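Long-range contacts in protein-glutamine deamidase Cif (Burkholderia pseudomallei, PDB 3GQM), which deamidates a specific glutamine side chain of host NEDD8 to glutamate, abolishing cullin-RING ubiquitin ligase activity and so inhibiting the host cell cycle: residues A[33-41]-A[192-201]; A[45-53]-A[268-276]. One frame throughout, in Å; residues are numbered along the deposited sequence.

Overall arrangement
From the N terminus the chain enters helix 29-42 and after a short turn enters helix 47-53. Contact 1 closes a loop of 150 residues by bringing helix 192-199 back onto helix 29-42; that loop includes three of the four strands of the antiparallel sheet. Contact 2 closes a longer loop of 214 residues, fastening the C-terminal end to helix 47-53. The two loops cross, since the segments alternate along the chain. With centres about 15 Å apart, the contacts also touch: Leu40 CD1 lies 3.9 Å from Val272 CG1, and Thr36 packs on Ala269. Helix 29-42 thus ties helix 192-199 to the C-terminal helix 262-273.

Contact 1 (A[33-41]-A[192-201])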
ATOM      1  N   ARG A  33      11.513 -10.047   6.731  1.00 28.64           N
ATOM      2  CA  ARG A  33      10.483  -9.150   6.174  1.00 28.72           C
ATOM      3  C   ARG A  33      11.052  -7.739   6.200  1.00 28.50           C
ATOM      4  O   ARG A  33      11.110  -7.027   5.168  1.00 28.93           O
ATOM      5  CB  ARG A  33       9.212  -9.268   7.057  1.00 28.65           C
ATOM      6  CG  ARG A  33       8.020  -8.479   6.578  1.00 29.09           C
ATOM      7  CD  ARG A  33       6.778  -8.637   7.506  1.00 28.27           C
ATOM      8  NE  ARG A  33       5.774  -7.665   7.055  1.00 26.10           N
ATOM      9  CZ  ARG A  33       5.772  -6.373   7.348  1.00 21.88           C
ATOM     10  NH1 ARG A  33       6.667  -5.859   8.200  1.00 20.98           N
ATOM     11  NH2 ARG A  33       4.808  -5.593   6.852  1.00 21.26           N
ATOM     12  N   LYS A  34      11.545  -7.347   7.359  1.00 27.72           N
ATOM     13  CA  LYS A  34      12.088  -5.986   7.523  1.00 28.32           C
ATOM     14  C   LYS A  34      13.221  -5.689   6.547  1.00 28.53           C
ATOM     15  O   LYS A  34      13.250  -4.633   5.888  1.00 27.58           O
ATOM     16  CB  LYS A  34      12.494  -5.776   8.993  1.00 28.25           C
ATOM     17  CG  LYS A  34      13.272  -4.485   9.266  1.00 31.35           C
ATOM     18  CD  LYS A  34      13.429  -4.376  10.770  1.00 36.97           C
ATOM     19  CE  LYS A  34      14.574  -3.460  11.171  1.00 41.73           C
ATOM     20  NZ  LYS A  34      14.231  -2.029  10.928  1.00 43.00           N
ATOM     21  N   ALA A  35      14.159  -6.637   6.442  1.00 28.70           N
ATOM     22  CA  ALA A  35      15.220  -6.527   5.459  1.00 28.85           C
ATOM     23  C   ALA A  35      14.759  -6.526   3.998  1.00 29.09           C
ATOM     24  O   ALA A  35      15.299  -5.807   3.212  1.00 29.16           O
ATOM     25  CB  ALA A  35      16.299  -7.633   5.686  1.00 28.17           C
ATOM     26  N   THR A  36      13.804  -7.360   3.628  1.00 30.39           N
ATOM     27  CA  THR A  36      13.269  -7.341   2.269  1.00 31.42           C
ATOM     28  C   THR A  36      12.668  -5.944   1.961  1.00 30.90           C
ATOM     29  O   THR A  36      13.020  -5.253   0.958  1.00 30.77           O
ATOM     30  CB  THR A  36      12.176  -8.450   2.109  1.00 32.83           C
ATOM     31  OG1 THR A  36      12.754  -9.733   2.328  1.00 34.99           O
ATOM     32  CG2 THR A  36      11.530  -8.467   0.703  1.00 34.50           C
ATOM     33  N   LEU A  37      11.787  -5.494   2.849  1.00 29.18           N
ATOM     34  CA  LEU A  37      11.157  -4.188   2.662  1.00 27.67           C
ATOM     35  C   LEU A  37      12.236  -3.111   2.586  1.00 27.46           C
ATOM     36  O   LEU A  37      12.167  -2.286   1.699  1.00 27.30           O
ATOM     37  CB  LEU A  37      10.115  -3.905   3.751  1.00 27.21           C
ATOM     38  CG  LEU A  37       8.833  -4.756   3.666  1.00 28.33           C
ATOM     39  CD1 LEU A  37       8.016  -4.658   4.975  1.00 29.79           C
ATOM     40  CD2 LEU A  37       7.947  -4.464   2.439  1.00 27.01           C
ATOM     41  N   ALA A  38      13.247  -3.142   3.461  1.00 27.36           N
ATOM     42  CA  ALA A  38      14.291  -2.098   3.434  1.00 29.91           C
ATOM     43  C   ALA A  38      15.078  -2.084   2.110  1.00 30.76           C
ATOM     44  O   ALA A  38      15.237  -1.048   1.517  1.00 30.97           O
ATOM     45  CB  ALA A  38      15.279  -2.220   4.634  1.00 30.23           C
ATOM     46  N   SER A  39      15.554  -3.233   1.641  1.00 32.04           N
ATOM     47  CA  SER A  39      16.320  -3.221   0.394  1.00 33.64           C
ATOM     48  C   SER A  39      15.414  -2.839  -0.766  1.00 33.04           C
ATOM     49  O   SER A  39      15.827  -2.063  -1.618  1.00 35.35           O
ATOM     50  CB  SER A  39      17.043  -4.548   0.127  1.00 33.74           C
ATOM     51  OG  SER A  39      16.115  -5.631   0.024  1.00 37.03           O
ATOM     52  N   LEU A  40      14.184  -3.338  -0.787  1.00 32.58           N
ATOM     53  CA  LEU A  40      13.206  -2.885  -1.801  1.00 31.37           C
ATOM     54  C   LEU A  40      13.063  -1.369  -1.878  1.00 31.77           C
ATOM     55  O   LEU A  40      13.198  -0.779  -2.974  1.00 31.23           O
ATOM     56  CB  LEU A  40      11.823  -3.542  -1.635  1.00 31.27           C
ATOM     57  CG  LEU A  40      10.867  -3.053  -2.759  1.00 31.86           C
ATOM     58  CD1 LEU A  40      11.112  -3.754  -4.117  1.00 29.97           C
ATOM     59  CD2 LEU A  40       9.404  -3.137  -2.346  1.00 34.75           C
ATOM     60  N   MET A  41      12.783  -0.727  -0.733  1.00 30.92           N
ATOM     61  CA  MET A  41      12.644   0.727  -0.712  1.00 32.30           C
ATOM     62  C   MET A  41      13.901   1.492  -1.172  1.00 32.67           C
ATOM     63  O   MET A  41      13.789   2.516  -1.848  1.00 30.59           O
ATOM     64  CB  MET A  41      12.163   1.268   0.640  1.00 30.92           C
ATOM     65  CG  MET A  41      10.810   0.713   1.068  1.00 33.01           C
ATOM     66  SD  MET A  41       9.469   1.375   0.117  1.00 32.62           S
ATOM     67  CE  MET A  41       8.849   0.000  -0.816  1.00 29.59           C
ATOM     68  N   VAL A 192       5.742   6.222   0.948  1.00 25.58           N
ATOM     69  CA  VAL A 192       5.874   4.791   1.338  1.00 25.14           C
ATOM     70  C   VAL A 192       7.282   4.503   1.945  1.00 24.68           C
ATOM     71  O   VAL A 192       7.403   3.829   2.976  1.00 22.41           O
ATOM     72  CB  VAL A 192       5.503   3.816   0.173  1.00 25.76           C
ATOM     73  CG1 VAL A 192       6.559   3.866  -1.005  1.00 23.34           C
ATOM     74  CG2 VAL A 192       5.301   2.408   0.683  1.00 24.02           C
ATOM     75  N   GLU A 193       8.329   5.113   1.369  1.00 25.36           N
ATOM     76  CA  GLU A 193       9.703   4.865   1.873  1.00 25.63           C
ATOM     77  C   GLU A 193       9.854   5.265   3.332  1.00 24.98           C
ATOM     78  O   GLU A 193      10.472   4.535   4.083  1.00 24.29           O
ATOM     79  CB  GLU A 193      10.764   5.592   1.041  1.00 27.24           C
ATOM     80  CG  GLU A 193      10.735   5.176  -0.446  1.00 30.63           C
ATOM     81  CD  GLU A 193       9.947   6.132  -1.325  1.00 34.65           C
ATOM     82  OE1 GLU A 193       8.901   6.680  -0.904  1.00 33.70           O
ATOM     83  OE2 GLU A 193      10.389   6.315  -2.480  1.00 37.17           O
ATOM     84  N   ASP A 194       9.320   6.436   3.708  1.00 24.88           N
ATOM     85  CA  ASP A 194       9.411   6.937   5.071  1.00 24.34           C
ATOM     86  C   ASP A 194       8.554   6.071   5.964  1.00 23.30           C
ATOM     87  O   ASP A 194       8.979   5.678   7.051  1.00 23.45           O
ATOM     88  CB  ASP A 194       8.984   8.428   5.146  1.00 26.02           C
ATOM     89  CG  ASP A 194       9.988   9.355   4.450  1.00 30.05           C
ATOM     90  OD1 ASP A 194      11.203   9.042   4.480  1.00 38.89           O
ATOM     91  OD2 ASP A 194       9.606  10.371   3.843  1.00 31.19           O
ATOM     92  N   TRP A 195       7.341   5.762   5.513  1.00 23.12           N
ATOM     93  CA  TRP A 195       6.454   4.916   6.313  1.00 23.60           C
ATOM     94  C   TRP A 195       7.124   3.588   6.651  1.00 24.38           C
ATOM     95  O   TRP A 195       7.163   3.155   7.833  1.00 23.61           O
ATOM     96  CB  TRP A 195       5.106   4.641   5.632  1.00 23.18           C
ATOM     97  CG  TRP A 195       4.258   3.772   6.534  1.00 21.46           C
ATOM     98  CD1 TRP A 195       4.124   2.397   6.481  1.00 23.24           C
ATOM     99  CD2 TRP A 195       3.545   4.197   7.691  1.00 22.13           C
ATOM    100  NE1 TRP A 195       3.330   1.952   7.519  1.00 21.88           N
ATOM    101  CE2 TRP A 195       2.946   3.045   8.266  1.00 22.36           C
ATOM    102  CE3 TRP A 195       3.353   5.448   8.313  1.00 21.92           C
ATOM    103  CZ2 TRP A 195       2.166   3.114   9.421  1.00 22.53           C
ATOM    104  CZ3 TRP A 195       2.555   5.519   9.438  1.00 23.82           C
ATOM    105  CH2 TRP A 195       1.971   4.360   9.987  1.00 21.15           C
ATOM    106  N   ILE A 196       7.643   2.932   5.617  1.00 25.08           N
ATOM    107  CA  ILE A 196       8.295   1.640   5.819  1.00 27.39           C
ATOM    108  C   ILE A 196       9.526   1.812   6.718  1.00 28.18           C
ATOM    109  O   ILE A 196       9.726   1.062   7.650  1.00 28.68           O
ATOM    110  CB  ILE A 196       8.612   0.953   4.466  1.00 27.63           C
ATOM    111  CG1 ILE A 196       7.292   0.448   3.859  1.00 28.93           C
ATOM    112  CG2 ILE A 196       9.683  -0.187   4.674  1.00 29.37           C
ATOM    113  CD1 ILE A 196       7.412  -0.078   2.440  1.00 31.84           C
ATOM    114  N   SER A 197      10.315   2.844   6.503  1.00 29.21           N
ATOM    115  CA  SER A 197      11.498   3.015   7.341  1.00 30.86           C
ATOM    116  C   SER A 197      11.205   3.285   8.851  1.00 30.62           C
ATOM    117  O   SER A 197      11.889   2.769   9.730  1.00 30.14           O
ATOM    118  CB  SER A 197      12.345   4.111   6.770  1.00 30.91           C
ATOM    119  OG  SER A 197      13.585   4.112   7.457  1.00 38.52           O
ATOM    120  N   ARG A 198      10.174   4.067   9.148  1.00 30.30           N
ATOM    121  CA  ARG A 198       9.849   4.348  10.548  1.00 30.41           C
ATOM    122  C   ARG A 198       8.908   3.350  11.186  1.00 28.96           C
ATOM    123  O   ARG A 198       9.084   3.018  12.353  1.00 28.66           O
ATOM    124  CB  ARG A 198       9.247   5.741  10.710  1.00 31.09           C
ATOM    125  CG  ARG A 198      10.253   6.849  10.651  1.00 37.41           C
ATOM    126  CD  ARG A 198      10.116   7.687  11.908  1.00 44.25           C
ATOM    127  NE  ARG A 198      11.147   8.696  11.903  1.00 51.80           N
ATOM    128  CZ  ARG A 198      11.021   9.902  11.351  1.00 54.77           C
ATOM    129  NH1 ARG A 198       9.877  10.280  10.781  1.00 54.09           N
ATOM    130  NH2 ARG A 198      12.055  10.736  11.386  1.00 55.40           N
ATOM    131  N   ARG A 199       7.905   2.890  10.437  1.00 27.44           N
ATOM    132  CA  ARG A 199       6.846   2.065  11.011  1.00 27.44           C
ATOM    133  C   ARG A 199       6.529   0.712  10.318  1.00 27.68           C
ATOM    134  O   ARG A 199       5.575  -0.014  10.697  1.00 26.84           O
ATOM    135  CB  ARG A 199       5.601   2.936  11.163  1.00 26.85           C
ATOM    136  CG  ARG A 199       5.872   4.062  12.289  1.00 26.07           C
ATOM    137  CD  ARG A 199       4.575   4.592  12.864  1.00 28.54           C
ATOM    138  NE  ARG A 199       3.776   3.504  13.480  1.00 25.73           N
ATOM    139  CZ  ARG A 199       2.483   3.584  13.739  1.00 30.11           C
ATOM    140  NH1 ARG A 199       1.764   4.704  13.428  1.00 27.83           N
ATOM    141  NH2 ARG A 199       1.886   2.535  14.285  1.00 29.17           N
ATOM    142  N   GLY A 200       7.334   0.389   9.307  1.00 27.55           N
ATOM    143  CA  GLY A 200       7.115  -0.812   8.475  1.00 26.60           C
ATOM    144  C   GLY A 200       7.152  -2.127   9.255  1.00 24.87           C
ATOM    145  O   GLY A 200       6.509  -3.060   8.848  1.00 25.75           O
ATOM    146  N   SER A 201       7.871  -2.179  10.382  1.00 24.31           N
ATOM    147  CA  SER A 201       7.918  -3.384  11.252  1.00 25.05           C
ATOM    148  C   SER A 201       7.359  -3.110  12.615  1.00 24.58           C
ATOM    149  O   SER A 201       7.687  -3.797  13.563  1.00 24.56           O
ATOM    150  CB  SER A 201       9.352  -3.883  11.439  1.00 25.61           C
ATOM    151  OG  SER A 201      10.048  -3.806  10.217  1.00 29.60           O
TER
HETATM  152  O   HOH W   1       4.930  -2.844   7.029  1.00 31.40           O
HETATM  153  O   HOH W   2       9.193  -6.660   9.384  1.00 33.27           O
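The polar part of this contact centres on Arg33, whose guanidinium reaches the carbonyl of Gly200. Arg33 NH1 donates to Gly200 O over 2.9 Å in a nearly straight bond (176°), with the oxygen in the guanidinium plane and the donor tilted 27° from the carbonyl plane. Two waters lie near the guanidinium plane: water 1 accepts from Arg33 NH2, and water 2 accepts from NH1 and meets Ser201 OG. Arg33 CG stands opposite the backbone N (chi1 -176°) and the chain runs extended to NE, which carries the charge past Leu37; Leu37 CD1 lies 3.5 Å above the guanidinium plane of Arg33, offset toward its rim. Asp164 forms a salt bridge with NE and Tyr176 a cation-pi contact, which probably holds the group's position and rotation.

Nearby, the aliphatic chain of Lys34 runs past Ser201, its CB 3.4 Å from Ser201 OG.

The apolar part is built around Ile196. Ile196 CG2 meets Leu37 CB at 3.9 Å, while Ile196 CD1 presses on Met41 SD at 3.4 Å. Bends at chi2 and chi3 fold the methionine across the isoleucine at about a right angle, and its sulfur also lies against Val192 CG1 and Glu193 CA. The carboxylate of Glu193 is engaged by Thr101.

The helices run roughly antiparallel; the axes of the two segments come within 10.0 Å. Helix 192-199 belongs to the Cif family region, of the papain-like clan CA, and helix 29-42 packs against it close to the inferred active site: Val192 is about 6 Å from Gln179, side chain to side chain.

Contact 2 (A[45-53]-A[268-276]); sequences SGESSNRVM and NAQYVAGLG
Ser49 holds its OG opposite its own carbonyl carbon and beside its backbone N (chi1 -73°), which aims the hydroxyl at the end of the C-terminal helix. Leu275 turns CG opposite its backbone N, and this, together with an unusual chi2 (-103°), brings CD2 onto the first turn of helix 47-53.

Ser49 OG donates to Val272 O over 2.6 Å. It is the one hydrogen bond between the segments, and its acceptor belongs to the last turn of the helix. The hydroxyl is flanked by the tail as well: Ser49 OG lies 3.2 Å from Leu275 CA.

Leu275 CD2 sits over backbone more than over side chains: it approaches Ser49 N to 3.4 Å and Gly46 CA to 3.6 Å. Gly46, at the N-cap position, has no side chain to keep this methyl at a distance. Leu275 CD2 also rests on Ser48 CB at 3.8 Å.

Further along, Val272 sends one methyl to each of two neighbours: Val272 CG2 lies 4.1 Å from Val52 CG1, and Val272 CG1 lies 4.2 Å from Met53 SD. The terminal Gly276 O approaches Val52 CG2.

The two helix axes come within 9.6 Å at 134°. Around them, Pro67 of helix 67-80 packs on Ser48 and Val52, Leu114 of helix 104-116 touches both Met53 and Val272, and Leu40 of helix 29-42 meets Val272.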
ATOM      1  N   SER A  45      15.258   4.345  -5.891  1.00 40.29           N
ATOM      2  CA  SER A  45      15.943   5.522  -6.402  1.00 41.44           C
ATOM      3  C   SER A  45      16.483   5.135  -7.770  1.00 41.05           C
ATOM      4  O   SER A  45      16.819   6.008  -8.553  1.00 42.26           O
ATOM      5  CB  SER A  45      17.070   5.976  -5.456  1.00 41.41           C
ATOM      6  OG  SER A  45      17.915   4.880  -5.167  1.00 43.95           O
ATOM      7  N   GLY A  46      16.544   3.827  -8.036  1.00 40.53           N
ATOM      8  CA  GLY A  46      16.900   3.273  -9.343  1.00 40.91           C
ATOM      9  C   GLY A  46      15.750   3.359 -10.363  1.00 41.62           C
ATOM     10  O   GLY A  46      14.569   3.068 -10.054  1.00 40.17           O
ATOM     11  N   GLU A  47      16.101   3.748 -11.585  1.00 41.11           N
ATOM     12  CA  GLU A  47      15.112   4.016 -12.627  1.00 41.19           C
ATOM     13  C   GLU A  47      14.335   2.758 -12.948  1.00 40.13           C
ATOM     14  O   GLU A  47      13.111   2.759 -12.903  1.00 40.46           O
ATOM     15  CB  GLU A  47      15.777   4.579 -13.886  1.00 41.24           C
ATOM     16  CG  GLU A  47      14.847   5.376 -14.737  1.00 44.76           C
ATOM     17  CD  GLU A  47      15.444   5.758 -16.100  1.00 50.58           C
ATOM     18  OE1 GLU A  47      16.694   5.766 -16.266  1.00 51.72           O
ATOM     19  OE2 GLU A  47      14.648   6.048 -17.014  1.00 51.28           O
ATOM     20  N   SER A  48      15.042   1.673 -13.232  1.00 38.79           N
ATOM     21  CA  SER A  48      14.386   0.459 -13.632  1.00 38.49           C
ATOM     22  C   SER A  48      13.510  -0.108 -12.501  1.00 37.03           C
ATOM     23  O   SER A  48      12.357  -0.455 -12.719  1.00 36.86           O
ATOM     24  CB  SER A  48      15.409  -0.541 -14.154  1.00 39.46           C
ATOM     25  OG  SER A  48      16.145   0.052 -15.234  1.00 41.95           O
ATOM     26  N   SER A  49      14.045  -0.136 -11.290  1.00 35.65           N
ATOM     27  CA  SER A  49      13.277  -0.601 -10.120  1.00 34.82           C
ATOM     28  C   SER A  49      12.011   0.261  -9.920  1.00 32.58           C
ATOM     29  O   SER A  49      10.903  -0.276  -9.829  1.00 30.58           O
ATOM     30  CB  SER A  49      14.154  -0.579  -8.856  1.00 34.43           C
ATOM     31  OG  SER A  49      15.092  -1.637  -8.922  1.00 38.07           O
ATOM     32  N   ASN A  50      12.200   1.581  -9.887  1.00 31.91           N
ATOM     33  CA  ASN A  50      11.096   2.528  -9.707  1.00 32.11           C
ATOM     34  C   ASN A  50       9.936   2.309 -10.708  1.00 31.97           C
ATOM     35  O   ASN A  50       8.780   2.177 -10.310  1.00 32.09           O
ATOM     36  CB  ASN A  50      11.613   3.969  -9.721  1.00 31.98           C
ATOM     37  CG  ASN A  50      10.568   4.980  -9.288  1.00 32.64           C
ATOM     38  OD1 ASN A  50       9.701   5.351 -10.068  1.00 33.17           O
ATOM     39  ND2 ASN A  50      10.669   5.472  -8.058  1.00 28.51           N
ATOM     40  N   ARG A  51      10.247   2.273 -11.995  1.00 31.93           N
ATOM     41  CA  ARG A  51       9.222   2.084 -13.060  1.00 31.61           C
ATOM     42  C   ARG A  51       8.527   0.725 -13.037  1.00 30.56           C
ATOM     43  O   ARG A  51       7.323   0.611 -13.322  1.00 30.08           O
ATOM     44  CB  ARG A  51       9.857   2.292 -14.439  1.00 32.41           C
ATOM     45  CG  ARG A  51      10.366   3.698 -14.638  1.00 34.73           C
ATOM     46  CD  ARG A  51      10.187   4.145 -16.076  1.00 35.43           C
ATOM     47  NE  ARG A  51      11.278   5.034 -16.469  1.00 42.01           N
ATOM     48  CZ  ARG A  51      11.374   6.316 -16.130  1.00 44.08           C
ATOM     49  NH1 ARG A  51      10.421   6.891 -15.394  1.00 46.96           N
ATOM     50  NH2 ARG A  51      12.425   7.025 -16.532  1.00 42.59           N
ATOM     51  N   VAL A  52       9.288  -0.316 -12.729  1.00 28.67           N
ATOM     52  CA  VAL A  52       8.707  -1.644 -12.577  1.00 29.08           C
ATOM     53  C   VAL A  52       7.787  -1.726 -11.326  1.00 28.12           C
ATOM     54  O   VAL A  52       6.721  -2.313 -11.379  1.00 28.24           O
ATOM     55  CB  VAL A  52       9.806  -2.746 -12.610  1.00 29.33           C
ATOM     56  CG1 VAL A  52       9.293  -4.061 -12.068  1.00 28.83           C
ATOM     57  CG2 VAL A  52      10.328  -2.936 -14.082  1.00 31.17           C
ATOM     58  N   MET A  53       8.186  -1.090 -10.240  1.00 27.90           N
ATOM     59  CA  MET A  53       7.393  -1.087  -8.979  1.00 28.21           C
ATOM     60  C   MET A  53       6.081  -0.275  -9.144  1.00 27.62           C
ATOM     61  O   MET A  53       4.997  -0.796  -8.875  1.00 27.80           O
ATOM     62  CB  MET A  53       8.240  -0.530  -7.822  1.00 26.67           C
ATOM     63  CG  MET A  53       7.774  -0.910  -6.427  1.00 29.93           C
ATOM     64  SD  MET A  53       7.506  -2.707  -6.280  1.00 32.48           S
ATOM     65  CE  MET A  53       5.887  -2.685  -5.523  1.00 31.49           C
ATOM     66  N   ASN A 268      10.097 -12.041  -5.335  1.00 28.60           N
ATOM     67  CA  ASN A 268       9.641 -10.918  -6.200  1.00 28.60           C
ATOM     68  C   ASN A 268      10.355  -9.646  -5.864  1.00 28.59           C
ATOM     69  O   ASN A 268      10.794  -8.896  -6.774  1.00 28.79           O
ATOM     70  CB  ASN A 268       8.121 -10.703  -6.116  1.00 27.01           C
ATOM     71  CG  ASN A 268       7.337 -11.885  -6.618  1.00 28.76           C
ATOM     72  OD1 ASN A 268       7.844 -12.664  -7.442  1.00 25.74           O
ATOM     73  ND2 ASN A 268       6.067 -12.039  -6.144  1.00 24.77           N
ATOM     74  N   ALA A 269      10.517  -9.369  -4.566  1.00 28.50           N
ATOM     75  CA  ALA A 269      11.128  -8.079  -4.211  1.00 29.34           C
ATOM     76  C   ALA A 269      12.614  -8.035  -4.582  1.00 31.16           C
ATOM     77  O   ALA A 269      13.149  -6.957  -4.923  1.00 30.18           O
ATOM     78  CB  ALA A 269      10.941  -7.724  -2.739  1.00 28.76           C
ATOM     79  N   GLN A 270      13.283  -9.197  -4.492  1.00 32.76           N
ATOM     80  CA  GLN A 270      14.728  -9.276  -4.799  1.00 35.17           C
ATOM     81  C   GLN A 270      14.915  -8.994  -6.278  1.00 34.47           C
ATOM     82  O   GLN A 270      15.778  -8.211  -6.663  1.00 35.50           O
ATOM     83  CB  GLN A 270      15.337 -10.655  -4.434  1.00 34.45           C
ATOM     84  N   TYR A 271      14.096  -9.635  -7.088  1.00 35.27           N
ATOM     85  CA  TYR A 271      14.107  -9.402  -8.502  1.00 37.86           C
ATOM     86  C   TYR A 271      13.986  -7.894  -8.806  1.00 37.98           C
ATOM     87  O   TYR A 271      14.843  -7.313  -9.492  1.00 37.93           O
ATOM     88  CB  TYR A 271      12.996 -10.202  -9.188  1.00 38.89           C
ATOM     89  CG  TYR A 271      12.845  -9.802 -10.639  1.00 43.79           C
ATOM     90  CD1 TYR A 271      13.584 -10.440 -11.636  1.00 47.17           C
ATOM     91  CD2 TYR A 271      12.014  -8.738 -10.999  1.00 44.64           C
ATOM     92  CE1 TYR A 271      13.478 -10.046 -12.955  1.00 50.91           C
ATOM     93  CE2 TYR A 271      11.903  -8.336 -12.301  1.00 50.32           C
ATOM     94  CZ  TYR A 271      12.632  -8.987 -13.275  1.00 51.93           C
ATOM     95  OH  TYR A 271      12.493  -8.582 -14.572  1.00 57.48           O
ATOM     96  N   VAL A 272      12.947  -7.254  -8.250  1.00 37.14           N
ATOM     97  CA  VAL A 272      12.689  -5.852  -8.515  1.00 35.77           C
ATOM     98  C   VAL A 272      13.840  -5.002  -8.029  1.00 36.96           C
ATOM     99  O   VAL A 272      14.299  -4.088  -8.741  1.00 35.96           O
ATOM    100  CB  VAL A 272      11.322  -5.354  -7.891  1.00 35.96           C
ATOM    101  CG1 VAL A 272      11.199  -3.816  -8.055  1.00 34.16           C
ATOM    102  CG2 VAL A 272      10.134  -6.074  -8.547  1.00 31.32           C
ATOM    103  N   ALA A 273      14.321  -5.311  -6.824  1.00 37.77           N
ATOM    104  CA  ALA A 273      15.478  -4.634  -6.304  1.00 39.94           C
ATOM    105  C   ALA A 273      16.731  -4.903  -7.153  1.00 41.57           C
ATOM    106  O   ALA A 273      17.684  -4.154  -7.065  1.00 42.34           O
ATOM    107  CB  ALA A 273      15.728  -4.979  -4.810  1.00 39.16           C
ATOM    108  N   GLY A 274      16.738  -5.963  -7.954  1.00 44.22           N
ATOM    109  CA  GLY A 274      17.958  -6.337  -8.702  1.00 47.63           C
ATOM    110  C   GLY A 274      18.279  -5.273  -9.744  1.00 49.91           C
ATOM    111  O   GLY A 274      19.043  -5.518 -10.696  1.00 50.54           O
ATOM    112  N   LEU A 275      17.707  -4.087  -9.516  1.00 51.06           N
ATOM    113  CA  LEU A 275      17.558  -3.014 -10.491  1.00 52.11           C
ATOM    114  C   LEU A 275      17.167  -3.662 -11.769  1.00 53.21           C
ATOM    115  O   LEU A 275      17.836  -3.494 -12.800  1.00 54.65           O
ATOM    116  CB  LEU A 275      18.792  -2.110 -10.623  1.00 51.88           C
ATOM    117  CG  LEU A 275      18.718  -0.659 -11.198  1.00 52.27           C
ATOM    118  CD1 LEU A 275      19.223  -0.558 -12.631  1.00 52.88           C
ATOM    119  CD2 LEU A 275      17.382   0.106 -11.030  1.00 48.34           C
ATOM    120  N   GLY A 276      16.078  -4.420 -11.668  1.00 53.69           N
ATOM    121  CA  GLY A 276      15.461  -5.116 -12.775  1.00 54.27           C
ATOM    122  C   GLY A 276      14.057  -5.533 -12.404  1.00 54.52           C
ATOM    123  O   GLY A 276      13.128  -4.713 -12.402  1.00 55.05           O
TER